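Local coordinates for protein aryl acylamidase (bacterium CSBL00001, PDB 4YJ6) that probably hydrolyses the amide bond of aryl acylamides, as a member of the amidase signature enzyme family, at residues A[46-60]-A[123-135]. Sequence-based numbering, arbitrary orientation.
Sequences NAVVYKAYDEAREKA and EDSLLLGQTNSPV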
ATOM      1  N   ASN A  46     -17.058   1.346   3.491  1.00 15.90           N
ATOM      2  CA  ASN A  46     -17.132   1.144   2.050  1.00 17.33           C
ATOM      3  C   ASN A  46     -15.763   0.735   1.515  1.00 16.47           C
ATOM      4  O   ASN A  46     -15.298   1.263   0.505  1.00 14.84           O
ATOM      5  CB  ASN A  46     -17.665   2.401   1.335  1.00 18.96           C
ATOM      6  CG  ASN A  46     -18.025   2.173  -0.131  1.00 21.23           C
ATOM      7  OD1 ASN A  46     -18.614   1.145  -0.514  1.00 21.80           O
ATOM      8  ND2 ASN A  46     -17.699   3.159  -0.974  1.00 17.91           N
ATOM      9  N   ALA A  47     -15.156  -0.230   2.198  1.00 15.35           N
ATOM     10  CA  ALA A  47     -13.826  -0.727   1.831  1.00 15.12           C
ATOM     11  C   ALA A  47     -13.902  -1.961   0.923  1.00 16.60           C
ATOM     12  O   ALA A  47     -13.033  -2.179   0.105  1.00 14.62           O
ATOM     13  CB  ALA A  47     -13.026  -1.053   3.116  1.00 16.13           C
ATOM     14  N   VAL A  48     -14.947  -2.770   1.074  1.00 14.24           N
ATOM     15  CA  VAL A  48     -15.044  -4.034   0.328  1.00 13.48           C
ATOM     16  C   VAL A  48     -15.814  -3.835  -0.967  1.00 16.50           C
ATOM     17  O   VAL A  48     -16.889  -3.236  -0.963  1.00 18.63           O
ATOM     18  CB  VAL A  48     -15.703  -5.124   1.220  1.00 14.76           C
ATOM     19  CG1 VAL A  48     -15.922  -6.434   0.432  1.00 15.93           C
ATOM     20  CG2 VAL A  48     -14.867  -5.360   2.465  1.00 16.73           C
ATOM     21  N   VAL A  49     -15.259  -4.303  -2.080  1.00 13.93           N
ATOM     22  CA  VAL A  49     -15.926  -4.174  -3.358  1.00 14.53           C
ATOM     23  C   VAL A  49     -16.321  -5.521  -3.971  1.00 16.48           C
ATOM     24  O   VAL A  49     -17.103  -5.556  -4.925  1.00 17.20           O
ATOM     25  CB  VAL A  49     -15.076  -3.370  -4.374  1.00 15.41           C
ATOM     26  CG1 VAL A  49     -14.848  -1.964  -3.829  1.00 15.55           C
ATOM     27  CG2 VAL A  49     -13.729  -4.071  -4.669  1.00 16.27           C
ATOM     28  N   TYR A  50     -15.791  -6.617  -3.446  1.00 15.14           N
ATOM     29  CA  TYR A  50     -16.214  -7.967  -3.887  1.00 14.30           C
ATOM     30  C   TYR A  50     -16.137  -8.884  -2.678  1.00 15.27           C
ATOM     31  O   TYR A  50     -15.158  -8.824  -1.917  1.00 13.90           O
ATOM     32  CB  TYR A  50     -15.293  -8.507  -4.998  1.00 15.07           C
ATOM     33  CG  TYR A  50     -15.602  -9.941  -5.378  1.00 15.39           C
ATOM     34  CD1 TYR A  50     -16.817 -10.263  -5.973  1.00 17.69           C
ATOM     35  CD2 TYR A  50     -14.667 -10.971  -5.162  1.00 15.55           C
ATOM     36  CE1 TYR A  50     -17.116 -11.564  -6.319  1.00 21.33           C
ATOM     37  CE2 TYR A  50     -14.964 -12.294  -5.527  1.00 18.03           C
ATOM     38  CZ  TYR A  50     -16.190 -12.561  -6.106  1.00 19.68           C
ATOM     39  OH  TYR A  50     -16.516 -13.849  -6.478  1.00 23.38           O
ATOM     40  N   LYS A  51     -17.151  -9.737  -2.499  1.00 14.88           N
ATOM     41  CA  LYS A  51     -17.166 -10.671  -1.391  1.00 15.24           C
ATOM     42  C   LYS A  51     -17.088 -12.070  -1.969  1.00 14.31           C
ATOM     43  O   LYS A  51     -17.877 -12.419  -2.866  1.00 15.93           O
ATOM     44  CB  LYS A  51     -18.453 -10.494  -0.573  1.00 16.59           C
ATOM     45  CG  LYS A  51     -18.514  -9.130   0.099  1.00 17.78           C
ATOM     46  CD  LYS A  51     -19.906  -8.776   0.657  1.00 20.11           C
ATOM     47  CE  LYS A  51     -19.853  -7.413   1.372  1.00 23.67           C
ATOM     48  NZ  LYS A  51     -21.179  -7.019   1.964  1.00 27.25           N
ATOM     49  N   ALA A  52     -16.122 -12.846  -1.480  1.00 12.81           N
ATOM     50  CA  ALA A  52     -15.906 -14.227  -1.940  1.00 14.26           C
ATOM     51  C   ALA A  52     -16.157 -15.175  -0.763  1.00 13.97           C
ATOM     52  O   ALA A  52     -15.349 -16.063  -0.456  1.00 15.03           O
ATOM     53  CB  ALA A  52     -14.473 -14.410  -2.470  1.00 17.04           C
ATOM     54  N   TYR A  53     -17.302 -14.999  -0.137  1.00 13.30           N
ATOM     55  CA  TYR A  53     -17.550 -15.680   1.114  1.00 14.35           C
ATOM     56  C   TYR A  53     -17.617 -17.192   0.915  1.00 12.99           C
ATOM     57  O   TYR A  53     -17.068 -17.964   1.707  1.00 12.88           O
ATOM     58  CB  TYR A  53     -18.851 -15.174   1.724  1.00 13.57           C
ATOM     59  CG  TYR A  53     -18.819 -13.754   2.228  1.00 14.94           C
ATOM     60  CD1 TYR A  53     -17.622 -13.026   2.297  1.00 12.63           C
ATOM     61  CD2 TYR A  53     -19.988 -13.141   2.665  1.00 17.15           C
ATOM     62  CE1 TYR A  53     -17.613 -11.725   2.825  1.00 16.17           C
ATOM     63  CE2 TYR A  53     -19.972 -11.848   3.183  1.00 17.79           C
ATOM     64  CZ  TYR A  53     -18.779 -11.152   3.251  1.00 17.44           C
ATOM     65  OH  TYR A  53     -18.760  -9.863   3.757  1.00 17.55           O
ATOM     66  N   ASP A  54     -18.306 -17.658  -0.124  1.00 13.36           N
ATOM     67  CA  ASP A  54     -18.419 -19.114  -0.244  1.00 12.64           C
ATOM     68  C   ASP A  54     -17.070 -19.747  -0.567  1.00 15.09           C
ATOM     69  O   ASP A  54     -16.756 -20.833  -0.086  1.00 14.46           O
ATOM     70  CB  ASP A  54     -19.464 -19.517  -1.311  1.00 15.27           C
ATOM     71  CG  ASP A  54     -20.887 -19.460  -0.783  1.00 19.08           C
ATOM     72  OD1 ASP A  54     -21.086 -19.209   0.427  1.00 14.15           O
ATOM     73  OD2 ASP A  54     -21.814 -19.672  -1.599  1.00 18.77           O
ATOM     74  N   GLU A  55     -16.232 -19.048  -1.336  1.00 12.77           N
ATOM     75  CA  GLU A  55     -14.933 -19.608  -1.638  1.00 14.69           C
ATOM     76  C   GLU A  55     -14.134 -19.761  -0.359  1.00 13.58           C
ATOM     77  O   GLU A  55     -13.441 -20.769  -0.159  1.00 13.91           O
ATOM     78  CB  GLU A  55     -14.155 -18.719  -2.607  1.00 15.15           C
ATOM     79  CG  GLU A  55     -12.878 -19.396  -3.067  1.00 18.27           C
ATOM     80  CD  GLU A  55     -12.059 -18.559  -4.012  1.00 22.37           C
ATOM     81  OE1 GLU A  55     -12.492 -18.408  -5.178  1.00 21.73           O
ATOM     82  OE2 GLU A  55     -11.005 -18.043  -3.579  1.00 23.51           O
ATOM     83  N   ALA A  56     -14.170 -18.716   0.465  1.00 10.69           N
ATOM     84  CA  ALA A  56     -13.484 -18.750   1.725  1.00 12.92           C
ATOM     85  C   ALA A  56     -14.018 -19.877   2.594  1.00 12.60           C
ATOM     86  O   ALA A  56     -13.222 -20.540   3.266  1.00 11.80           O
ATOM     87  CB  ALA A  56     -13.603 -17.432   2.437  1.00 14.05           C
ATOM     88  N   ARG A  57     -15.337 -20.099   2.586  1.00 13.53           N
ATOM     89  CA  ARG A  57     -15.932 -21.213   3.378  1.00 13.77           C
ATOM     90  C   ARG A  57     -15.437 -22.566   2.895  1.00 14.56           C
ATOM     91  O   ARG A  57     -15.144 -23.468   3.709  1.00 12.41           O
ATOM     92  CB  ARG A  57     -17.469 -21.179   3.322  1.00 12.51           C
ATOM     93  CG  ARG A  57     -18.058 -19.961   4.015  1.00 14.60           C
ATOM     94  CD  ARG A  57     -19.561 -19.853   3.748  1.00 14.55           C
ATOM     95  NE  ARG A  57     -20.194 -18.884   4.643  1.00 12.20           N
ATOM     96  CZ  ARG A  57     -20.988 -17.900   4.256  1.00 16.01           C
ATOM     97  NH1 ARG A  57     -21.247 -17.700   2.970  1.00 15.36           N
ATOM     98  NH2 ARG A  57     -21.498 -17.084   5.162  1.00 18.16           N
ATOM     99  N   GLU A  58     -15.338 -22.721   1.573  1.00 13.11           N
ATOM    100  CA  GLU A  58     -14.827 -23.955   0.975  1.00 14.03           C
ATOM    101  C   GLU A  58     -13.395 -24.190   1.364  1.00 14.11           C
ATOM    102  O   GLU A  58     -13.020 -25.287   1.781  1.00 13.24           O
ATOM    103  CB  GLU A  58     -14.915 -23.879  -0.560  1.00 17.14           C
ATOM    104  CG  GLU A  58     -16.340 -23.765  -1.050  1.00 18.75           C
ATOM    105  CD  GLU A  58     -16.388 -23.513  -2.542  1.00 27.42           C
ATOM    106  OE1 GLU A  58     -16.182 -24.502  -3.313  1.00 26.11           O
ATOM    107  OE2 GLU A  58     -16.611 -22.331  -2.934  1.00 23.90           O
ATOM    108  N   LYS A  59     -12.589 -23.127   1.285  1.00 12.65           N
ATOM    109  CA  LYS A  59     -11.184 -23.261   1.636  1.00 14.15           C
ATOM    110  C   LYS A  59     -11.076 -23.557   3.117  1.00 13.77           C
ATOM    111  O   LYS A  59     -10.228 -24.340   3.521  1.00 12.79           O
ATOM    112  CB  LYS A  59     -10.402 -21.984   1.330  1.00 16.20           C
ATOM    113  CG  LYS A  59     -10.290 -21.627  -0.159  1.00 20.79           C
ATOM    114  CD  LYS A  59      -9.472 -22.626  -0.909  1.00 25.76           C
ATOM    115  CE  LYS A  59      -9.267 -22.165  -2.371  1.00 29.57           C
ATOM    116  NZ  LYS A  59      -7.972 -22.672  -2.860  1.00 33.07           N
ATOM    117  N   ALA A  60     -11.917 -22.915   3.926  1.00 11.97           N
ATOM    118  CA  ALA A  60     -11.844 -23.149   5.379  1.00 12.03           C
ATOM    119  C   ALA A  60     -12.185 -24.595   5.718  1.00 13.85           C
ATOM    120  O   ALA A  60     -11.573 -25.182   6.619  1.00 12.55           O
ATOM    121  CB  ALA A  60     -12.779 -22.218   6.111  1.00 13.09           C
ATOM    122  N   GLU A 123       0.049 -20.196   1.403  1.00 12.33           N
ATOM    123  CA  GLU A 123       0.417 -20.515   2.771  1.00 11.79           C
ATOM    124  C   GLU A 123      -0.816 -20.507   3.687  1.00 12.16           C
ATOM    125  O   GLU A 123      -0.719 -20.310   4.899  1.00 12.16           O
ATOM    126  CB  GLU A 123       1.500 -19.535   3.245  1.00 13.96           C
ATOM    127  CG  GLU A 123       2.830 -19.795   2.531  1.00 12.53           C
ATOM    128  CD  GLU A 123       3.506 -21.110   2.919  1.00 20.28           C
ATOM    129  OE1 GLU A 123       3.243 -21.653   4.006  1.00 16.40           O
ATOM    130  OE2 GLU A 123       4.331 -21.609   2.116  1.00 23.04           O
ATOM    131  N   ASP A 124      -1.976 -20.780   3.073  1.00 10.81           N
ATOM    132  CA  ASP A 124      -3.232 -21.023   3.766  1.00 11.71           C
ATOM    133  C   ASP A 124      -3.862 -19.830   4.464  1.00 11.97           C
ATOM    134  O   ASP A 124      -4.732 -19.987   5.292  1.00 11.72           O
ATOM    135  CB  ASP A 124      -3.110 -22.221   4.721  1.00 12.01           C
ATOM    136  CG  ASP A 124      -3.125 -23.550   3.977  1.00 15.49           C
ATOM    137  OD1 ASP A 124      -3.882 -23.664   2.974  1.00 13.07           O
ATOM    138  OD2 ASP A 124      -2.377 -24.452   4.409  1.00 14.93           O
ATOM    139  N   SER A 125      -3.489 -18.612   4.068  1.00 10.01           N
ATOM    140  CA  SER A 125      -4.313 -17.475   4.395  1.00 10.43           C
ATOM    141  C   SER A 125      -5.615 -17.608   3.601  1.00 13.22           C
ATOM    142  O   SER A 125      -5.630 -18.153   2.482  1.00 13.42           O
ATOM    143  CB  SER A 125      -3.537 -16.165   4.063  1.00 11.64           C
ATOM    144  OG  SER A 125      -4.343 -15.018   4.293  1.00 14.25           O
ATOM    145  N   LEU A 126      -6.714 -17.150   4.195  1.00 11.55           N
ATOM    146  CA  LEU A 126      -8.052 -17.293   3.587  1.00 10.67           C
ATOM    147  C   LEU A 126      -8.482 -15.957   2.978  1.00 12.92           C
ATOM    148  O   LEU A 126      -8.627 -14.963   3.698  1.00 12.96           O
ATOM    149  CB  LEU A 126      -9.045 -17.713   4.681  1.00 12.02           C
ATOM    150  CG  LEU A 126      -8.688 -19.106   5.227  1.00 12.51           C
ATOM    151  CD1 LEU A 126      -9.437 -19.400   6.553  1.00 16.36           C
ATOM    152  CD2 LEU A 126      -8.982 -20.178   4.156  1.00 15.08           C
ATOM    153  N   LEU A 127      -8.684 -15.941   1.667  1.00 12.37           N
ATOM    154  CA  LEU A 127      -9.061 -14.722   0.951  1.00 12.97           C
ATOM    155  C   LEU A 127     -10.566 -14.524   0.974  1.00 14.80           C
ATOM    156  O   LEU A 127     -11.330 -15.361   0.455  1.00 15.34           O
ATOM    157  CB  LEU A 127      -8.607 -14.785  -0.504  1.00 14.15           C
ATOM    158  CG  LEU A 127      -7.120 -14.991  -0.739  1.00 22.33           C
ATOM    159  CD1 LEU A 127      -6.847 -15.229  -2.253  1.00 18.84           C
ATOM    160  CD2 LEU A 127      -6.421 -13.788  -0.240  1.00 20.97           C
ATOM    161  N   LEU A 128     -11.000 -13.410   1.533  1.00 12.22           N
ATOM    162  CA  LEU A 128     -12.434 -13.160   1.719  1.00 12.48           C
ATOM    163  C   LEU A 128     -13.040 -12.281   0.624  1.00 14.28           C
ATOM    164  O   LEU A 128     -14.260 -12.137   0.565  1.00 14.10           O
ATOM    165  CB  LEU A 128     -12.724 -12.525   3.106  1.00 14.53           C
ATOM    166  CG  LEU A 128     -13.154 -13.662   4.064  1.00 23.07           C
ATOM    167  CD1 LEU A 128     -11.924 -14.429   4.515  1.00 19.78           C
ATOM    168  CD2 LEU A 128     -13.932 -13.164   5.242  1.00 27.84           C
ATOM    169  N   GLY A 129     -12.212 -11.687  -0.235  1.00 13.00           N
ATOM    170  CA  GLY A 129     -12.721 -10.751  -1.239  1.00 14.27           C
ATOM    171  C   GLY A 129     -11.701  -9.704  -1.665  1.00 13.96           C
ATOM    172  O   GLY A 129     -10.501  -9.927  -1.503  1.00 11.64           O
ATOM    173  N   GLN A 130     -12.187  -8.581  -2.208  1.00 12.73           N
ATOM    174  CA  GLN A 130     -11.316  -7.510  -2.733  1.00 11.63           C
ATOM    175  C   GLN A 130     -11.678  -6.177  -2.126  1.00 15.58           C
ATOM    176  O   GLN A 130     -12.838  -5.951  -1.762  1.00 14.93           O
ATOM    177  CB  GLN A 130     -11.491  -7.365  -4.240  1.00 13.96           C
ATOM    178  CG  GLN A 130     -11.176  -8.638  -5.024  1.00 13.00           C
ATOM    179  CD  GLN A 130     -11.466  -8.464  -6.501  1.00 15.57           C
ATOM    180  OE1 GLN A 130     -12.413  -7.756  -6.869  1.00 17.35           O
ATOM    181  NE2 GLN A 130     -10.692  -9.132  -7.355  1.00 14.55           N
ATOM    182  N   THR A 131     -10.694  -5.278  -2.076  1.00 12.39           N
ATOM    183  CA  THR A 131     -10.857  -3.955  -1.514  1.00 13.05           C
ATOM    184  C   THR A 131     -10.811  -2.846  -2.567  1.00 13.45           C
ATOM    185  O   THR A 131     -10.216  -3.001  -3.634  1.00 13.18           O
ATOM    186  CB  THR A 131      -9.741  -3.678  -0.464  1.00 14.08           C
ATOM    187  OG1 THR A 131      -8.468  -3.923  -1.075  1.00 12.01           O
ATOM    188  CG2 THR A 131      -9.900  -4.619   0.740  1.00 13.05           C
ATOM    189  N   ASN A 132     -11.419  -1.700  -2.232  1.00 13.08           N
ATOM    190  CA  ASN A 132     -11.613  -0.588  -3.173  1.00 12.89           C
ATOM    191  C   ASN A 132     -10.312   0.163  -3.503  1.00 12.29           C
ATOM    192  O   ASN A 132      -9.445   0.308  -2.632  1.00 13.17           O
ATOM    193  CB  ASN A 132     -12.576   0.414  -2.522  1.00 13.69           C
ATOM    194  CG  ASN A 132     -13.277   1.317  -3.530  1.00 13.53           C
ATOM    195  OD1 ASN A 132     -13.357   1.021  -4.699  1.00 13.86           O
ATOM    196  ND2 ASN A 132     -13.794   2.447  -3.042  1.00 14.17           N
ATOM    197  N   SER A 133     -10.232   0.649  -4.745  1.00 13.24           N
ATOM    198  CA  SER A 133      -9.132   1.487  -5.244  1.00 15.12           C
ATOM    199  C   SER A 133      -9.777   2.566  -6.124  1.00 13.90           C
ATOM    200  O   SER A 133     -10.850   2.334  -6.687  1.00 13.07           O
ATOM    201  CB  SER A 133      -8.156   0.610  -6.093  1.00 13.98           C
ATOM    202  OG  SER A 133      -7.220   1.393  -6.876  1.00 13.68           O
ATOM    203  N   PRO A 134      -9.125   3.737  -6.258  1.00 13.74           N
ATOM    204  CA  PRO A 134      -9.498   4.710  -7.285  1.00 13.54           C
ATOM    205  C   PRO A 134      -9.183   4.169  -8.677  1.00 13.74           C
ATOM    206  O   PRO A 134      -8.379   3.230  -8.849  1.00 13.62           O
ATOM    207  CB  PRO A 134      -8.569   5.899  -6.993  1.00 12.81           C
ATOM    208  CG  PRO A 134      -7.309   5.230  -6.474  1.00 12.86           C
ATOM    209  CD  PRO A 134      -7.876   4.122  -5.566  1.00 13.12           C
ATOM    210  N   VAL A 135      -9.817   4.755  -9.679  1.00 12.98           N
ATOM    211  CA  VAL A 135      -9.699   4.275 -11.048  1.00 14.12           C
ATOM    212  C   VAL A 135      -8.241   4.263 -11.486  1.00 13.43           C
ATOM    213  O   VAL A 135      -7.544   5.254 -11.365  1.00 13.46           O
ATOM    214  CB  VAL A 135     -10.540   5.147 -12.027  1.00 14.87           C
ATOM    215  CG1 VAL A 135     -10.183   4.831 -13.483  1.00 14.73           C
ATOM    216  CG2 VAL A 135     -12.062   4.974 -11.736  1.00 16.49           C
TER
HETATM  217  O   HOH W   1     -10.963 -17.856  -0.789  1.00 19.18           O
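Gln130 stands opposite two residues, Val49 and Tyr50, the mark of a classic beta bulge in the antiparallel pairing of edge strand 48-51 with strand 126-131, the middle strand of a small three-stranded mixed sheet completed by 80-84. The backbone evidence is a one-residue shift in register between Val48–Thr131 and Tyr50–Gln130. Gln130 O receives Val49 N at 2.9 Å with a nearly straight N-H, while Tyr50 N reaches the same oxygen only weakly. Gln130 N returns a bond to Tyr50 O, and the pairing extends at its two ends through Asn132 N to Ala47 O and Ala52 N to Leu128 O. Gly129 fits this course: its positive phi suits glycine, and its CA lies 3.2 Å from Tyr50 O in a CA-H...O contact.

Among side chains, Gln130 OE1 comes within 3.5 Å of Tyr50 CB, slantwise to the ring, with ring and amide planes 66° apart; the amide of Gln130 finds its polar partner in Pro94, whose side chain also touches Tyr50. Val49 lies roughly perpendicular to Asn132. With Val49 CG1 anti to the carbonyl carbon (chi1 -61°), this methyl makes a van der Waals touch with Asn132 OD1 at 3.4 Å, while the amide's polar partner is Gly148; CG2 rests against the backbone of Gln130 and Thr131.

Past Ala52, the N-cap, the chain continues into helix 53-69, still antiparallel to strand 126-131: the axis of 53-60 passes 7.1 Å from that of 126-131 at its closest approach, at 174°. Among its contacts, Ala56 CB packs on Leu128 CD1 and on the carbonyl of Leu127, and Leu126 CD2 touches Lys59 CB at 3.6 Å. A water also bridges the two elements, donating to both Glu55 OE2, which also salt-bridges Lys90, and Leu127 O, each at 2.8 Å.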